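Local atomic coordinates of GTP binding regulator (Thermotoga maritima, PDB entry 1VR8), a protein that is of unknown function, but its fold resembles that of the Ran-binding protein Mog1p, so it may regulate a GTP-binding protein. Residues Phe129-His132 and Val133-Tyr137; Glu15-Ser18 and Leu19-Ile23. One frame throughout, in Å; residues are numbered along the deposited sequence.

How the interactions relate
Followed from the N terminus, the chain meets interaction 2 first, where the loop 15-18 turns into helix 19-24, and reaches interaction 1 only near its end, within helix 126-138. The two lie in series: neither nests in nor crosses the other, and each closes no more than a helical turn. Between them runs the antiparallel sheet. L19 and I23 lie on strands 45-56 and 59-67, A22 also reaches W116 of strand 116-122, and helix 126-138 uses strands 106-113 and 116-122. The two ends of the fold meet directly, since Y137 OH lies 2.7 Å from A22 O, a probable hydrogen bond that ties the C-terminal helix to the N-terminal one.

Interaction 1 (Phe129-His132 and Val133-Tyr137); sequences FVKH and VYRVY
V130 and Y134, one turn apart on helix 126-138, run their side chains alongside each other in the same direction. Two CH-pi contacts each set a valine methyl over an aromatic ring. CG1 of V130 sits over one face of the Y134 ring, offset toward the rim, 3.7 Å from the centroid; further round the helix, CG2 of V136 covers a face of the H132 imidazole, 3.9 Å from its centroid. In V136 this methyl stands anti to the carbonyl carbon, the branch that leans back along the helix to the histidine. A plain apolar contact joins F129 CE2 to V133 CG2 at 3.4 Å.

The charged pair behaves differently. A bend in the lysine at chi2 (51°) lets its aliphatic chain lie against the arginine, K131 CG 3.6 Å above the R135 guanidinium plane, over the centre of the group. Beneath all four pairs run regular i to i+4 backbone bonds, such as Y134 N to V130 O at 2.8 Å.

F129, V130 and V133 pack on strands 106-113 and 116-122, and the Y134 ring meets W111 edge-to-face. H132 stacks on Y31, and it and V136 adjoin the loop around L26. Y134 OH bonds K98 NZ, its ring stacked on H11 of the histidine tag.

The chemistry thus changes round the helix. The H132 NE2 bond to L26 O helps set the imidazole rotation; in the crystal a glycerol, probably a crystallisation component, adds a second hold at ND1. Two like charges share the exposed side through methylene-to-guanidinium packing, without direct contact of their charged ends.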
loop_
_atom_site.group_PDB
_atom_site.type_symbol
_atom_site.label_atom_id
_atom_site.label_comp_id
_atom_site.label_asym_id
_atom_site.label_seq_id
_atom_site.Cartn_x
_atom_site.Cartn_y
_atom_site.Cartn_z
ATOM N N PHE A 129 -4.596 1.568 -9.892
ATOM C CA PHE A 129 -5.072 1.151 -8.572
ATOM C C PHE A 129 -4.546 2.073 -7.477
ATOM O O PHE A 129 -5.284 2.471 -6.578
ATOM C CB PHE A 129 -4.690 -0.291 -8.274
ATOM C CG PHE A 129 -5.347 -0.811 -7.046
ATOM C CD1 PHE A 129 -6.676 -1.183 -7.079
ATOM C CD2 PHE A 129 -4.669 -0.862 -5.866
ATOM C CE1 PHE A 129 -7.327 -1.610 -5.901
ATOM C CE2 PHE A 129 -5.297 -1.321 -4.698
ATOM C CZ PHE A 129 -6.621 -1.693 -4.740
ATOM N N VAL A 130 -3.264 2.436 -7.553
ATOM C CA VAL A 130 -2.687 3.345 -6.533
ATOM C C VAL A 130 -3.461 4.657 -6.530
ATOM O O VAL A 130 -3.824 5.144 -5.462
ATOM C CB VAL A 130 -1.197 3.612 -6.786
ATOM C CG1 VAL A 130 -0.687 4.716 -5.893
ATOM C CG2 VAL A 130 -0.393 2.332 -6.492
ATOM N N LYS A 131 -3.758 5.198 -7.706
ATOM C CA LYS A 131 -4.505 6.446 -7.814
ATOM C C LYS A 131 -5.900 6.318 -7.191
ATOM O O LYS A 131 -6.388 7.223 -6.524
ATOM C CB LYS A 131 -4.619 6.903 -9.267
ATOM C CG LYS A 131 -5.057 8.330 -9.436
ATOM C CD LYS A 131 -4.216 9.313 -8.577
ATOM C CE LYS A 131 -4.307 10.765 -9.095
ATOM N NZ LYS A 131 -3.558 11.778 -8.265
ATOM N N HIS A 132 -6.534 5.174 -7.425
ATOM C CA HIS A 132 -7.806 4.851 -6.752
ATOM C C HIS A 132 -7.658 4.891 -5.220
ATOM O O HIS A 132 -8.454 5.525 -4.524
ATOM C CB HIS A 132 -8.335 3.496 -7.215
ATOM C CG HIS A 132 -9.523 3.010 -6.427
ATOM N ND1 HIS A 132 -10.741 3.650 -6.436
ATOM C CD2 HIS A 132 -9.669 1.939 -5.618
ATOM C CE1 HIS A 132 -11.587 3.001 -5.652
ATOM N NE2 HIS A 132 -10.965 1.951 -5.147
ATOM N N VAL A 133 -6.659 4.191 -4.699
ATOM C CA VAL A 133 -6.410 4.161 -3.268
ATOM C C VAL A 133 -6.193 5.590 -2.741
ATOM O O VAL A 133 -6.786 5.995 -1.738
ATOM C CB VAL A 133 -5.191 3.292 -2.926
ATOM C CG1 VAL A 133 -4.864 3.400 -1.473
ATOM C CG2 VAL A 133 -5.411 1.808 -3.326
ATOM N N TYR A 134 -5.353 6.360 -3.430
ATOM C CA TYR A 134 -5.157 7.769 -3.079
ATOM C C TYR A 134 -6.479 8.558 -2.972
ATOM O O TYR A 134 -6.709 9.305 -2.023
ATOM C CB TYR A 134 -4.284 8.439 -4.158
ATOM C CG TYR A 134 -2.803 8.118 -4.128
ATOM C CD1 TYR A 134 -2.237 7.214 -3.235
ATOM C CD2 TYR A 134 -1.969 8.733 -5.053
ATOM C CE1 TYR A 134 -0.850 6.979 -3.242
ATOM C CE2 TYR A 134 -0.613 8.490 -5.074
ATOM C CZ TYR A 134 -0.068 7.630 -4.186
ATOM O OH TYR A 134 1.292 7.434 -4.259
ATOM N N ARG A 135 -7.300 8.439 -4.001
ATOM C CA ARG A 135 -8.567 9.144 -4.073
ATOM C C ARG A 135 -9.543 8.737 -2.952
ATOM O O ARG A 135 -10.203 9.608 -2.353
ATOM C CB ARG A 135 -9.158 8.965 -5.449
ATOM C CG ARG A 135 -8.364 9.794 -6.456
ATOM C CD ARG A 135 -8.766 9.555 -7.862
ATOM N NE ARG A 135 -8.145 10.545 -8.739
ATOM C CZ ARG A 135 -8.058 10.411 -10.055
ATOM N NH1 ARG A 135 -8.497 9.304 -10.660
ATOM N NH2 ARG A 135 -7.513 11.373 -10.774
ATOM N N VAL A 136 -9.599 7.448 -2.626
ATOM C CA VAL A 136 -10.522 7.010 -1.560
ATOM C C VAL A 136 -10.046 7.547 -0.205
ATOM O O VAL A 136 -10.819 8.133 0.556
ATOM C CB VAL A 136 -10.652 5.487 -1.543
ATOM C CG1 VAL A 136 -11.446 5.015 -0.349
ATOM C CG2 VAL A 136 -11.285 5.015 -2.842
ATOM N N TYR A 137 -8.758 7.379 0.073
ATOM C CA TYR A 137 -8.216 7.826 1.363
ATOM C C TYR A 137 -8.199 9.343 1.493
ATOM O O TYR A 137 -8.415 9.879 2.565
ATOM C CB TYR A 137 -6.836 7.237 1.611
ATOM C CG TYR A 137 -6.791 5.709 1.762
ATOM C CD1 TYR A 137 -7.927 4.949 2.096
ATOM C CD2 TYR A 137 -5.575 5.036 1.625
ATOM C CE1 TYR A 137 -7.838 3.553 2.257
ATOM C CE2 TYR A 137 -5.478 3.672 1.815
ATOM C CZ TYR A 137 -6.621 2.935 2.105
ATOM O OH TYR A 137 -6.533 1.576 2.273
#

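Interaction 2 (Glu15-Ser18 and Leu19-Ile23); sequences EAYS and LDTAI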
loop_
_atom_site.group_PDB
_atom_site.type_symbol
_atom_site.label_atom_id
_atom_site.label_comp_id
_atom_site.label_asym_id
_atom_site.label_seq_id
_atom_site.Cartn_x
_atom_site.Cartn_y
_atom_site.Cartn_z
ATOM N N GLU A 15 -5.585 7.788 11.668
ATOM C CA GLU A 15 -4.785 6.942 12.548
ATOM C C GLU A 15 -5.631 5.909 13.306
ATOM O O GLU A 15 -5.171 4.793 13.533
ATOM C CB GLU A 15 -3.888 7.812 13.454
ATOM C CG GLU A 15 -2.802 8.553 12.561
ATOM C CD GLU A 15 -2.020 9.671 13.251
ATOM O OE1 GLU A 15 -1.259 9.372 14.191
ATOM O OE2 GLU A 15 -2.131 10.841 12.806
ATOM N N ALA A 16 -6.890 6.235 13.618
ATOM C CA ALA A 16 -7.768 5.325 14.361
ATOM C C ALA A 16 -8.463 4.275 13.496
ATOM O O ALA A 16 -9.147 3.425 14.019
ATOM C CB ALA A 16 -8.844 6.105 15.144
ATOM N N TYR A 17 -8.299 4.326 12.189
ATOM C CA TYR A 17 -9.134 3.540 11.280
ATOM C C TYR A 17 -8.694 2.066 11.314
ATOM O O TYR A 17 -7.514 1.783 11.484
ATOM C CB TYR A 17 -8.923 4.066 9.879
ATOM C CG TYR A 17 -10.041 3.896 8.879
ATOM C CD1 TYR A 17 -11.140 4.763 8.889
ATOM C CD2 TYR A 17 -9.959 2.950 7.870
ATOM C CE1 TYR A 17 -12.142 4.646 7.928
ATOM C CE2 TYR A 17 -10.979 2.805 6.912
ATOM C CZ TYR A 17 -12.054 3.664 6.941
ATOM O OH TYR A 17 -13.040 3.539 5.962
ATOM N N SER A 18 -9.659 1.155 11.180
ATOM C CA SER A 18 -9.396 -0.273 11.110
ATOM C C SER A 18 -8.614 -0.677 9.872
ATOM O O SER A 18 -8.902 -0.244 8.755
ATOM C CB SER A 18 -10.741 -1.027 11.144
ATOM O OG SER A 18 -10.656 -2.309 10.590
ATOM N N LEU A 19 -7.632 -1.551 10.059
ATOM C CA LEU A 19 -6.895 -2.102 8.937
ATOM C C LEU A 19 -7.841 -2.832 7.964
ATOM O O LEU A 19 -7.740 -2.701 6.732
ATOM C CB LEU A 19 -5.787 -3.019 9.437
ATOM C CG LEU A 19 -4.940 -3.656 8.323
ATOM C CD1 LEU A 19 -3.513 -3.754 8.767
ATOM C CD2 LEU A 19 -5.464 -5.016 7.979
ATOM N N ASP A 20 -8.764 -3.610 8.520
ATOM C CA ASP A 20 -9.715 -4.333 7.679
ATOM C C ASP A 20 -10.547 -3.371 6.852
ATOM O O ASP A 20 -10.742 -3.555 5.638
ATOM C CB ASP A 20 -10.619 -5.201 8.549
ATOM C CG ASP A 20 -9.948 -6.489 9.014
ATOM O OD1 ASP A 20 -8.786 -6.761 8.645
ATOM O OD2 ASP A 20 -10.610 -7.240 9.775
ATOM N N THR A 21 -11.045 -2.324 7.490
ATOM C CA THR A 21 -11.881 -1.376 6.776
ATOM C C THR A 21 -11.080 -0.642 5.714
ATOM O O THR A 21 -11.585 -0.372 4.637
ATOM C CB THR A 21 -12.614 -0.409 7.748
ATOM O OG1 THR A 21 -13.225 -1.180 8.793
ATOM C CG2 THR A 21 -13.704 0.312 6.994
ATOM N N ALA A 22 -9.796 -0.412 5.972
ATOM C CA ALA A 22 -8.907 0.187 4.987
ATOM C C ALA A 22 -8.818 -0.638 3.684
ATOM O O ALA A 22 -8.619 -0.083 2.623
ATOM C CB ALA A 22 -7.558 0.374 5.548
ATOM N N ILE A 23 -8.977 -1.949 3.775
ATOM C CA ILE A 23 -9.067 -2.791 2.575
ATOM C C ILE A 23 -10.459 -2.743 1.961
ATOM O O ILE A 23 -10.650 -2.490 0.746
ATOM C CB ILE A 23 -8.713 -4.248 2.937
ATOM C CG1 ILE A 23 -7.235 -4.349 3.356
ATOM C CG2 ILE A 23 -9.021 -5.190 1.794
ATOM C CD1 ILE A 23 -6.874 -5.609 4.002
HETATM O O HOH W 1 -13.025 -3.540 11.125
#
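Y17 reaches forward from the loop and crosses T21, in the first turn of helix 19-24, at about a right angle. CB leaves the loop backbone and carries CG anti to the backbone N (chi1 -153°), which swings the ring along the start of the helix. Y17 CD2 then passes A22, 4.2 Å from its CB, and Y17 CE2 comes 3.6 Å from A22 N, which approaches the Y17 ring edge-on. CZ meets the methyl of T21, and the hydroxyl completes the path with Y17 OH 3.5 Å from T21 CG2. The Y17 side chain also touches V25, M140 and W116, the last on strand 116-122.

The next residue, S18, is the N-cap. Its OG accepts from T21 N at 3.1 Å in a nearly straight bond (167°), and S18 O begins the helical series, accepting from A22 N at 2.9 Å. A water bonds S18 OG at 2.7 Å and, more weakly, T21 OG1. Side-chain and backbone oxygens of one residue therefore serve successive amides.

Beyond the cap, D20 OD1 forms a salt bridge with K50 NZ, and Y17 O accepts from K67 NZ, linking helix start and loop to the sheet. Besides that salt bridge, D20 probably gains from the positive end of the helix dipole. Polar capping, with a bound water at S18 OG, is combined with the Y17 ring set edge-on against the same turn.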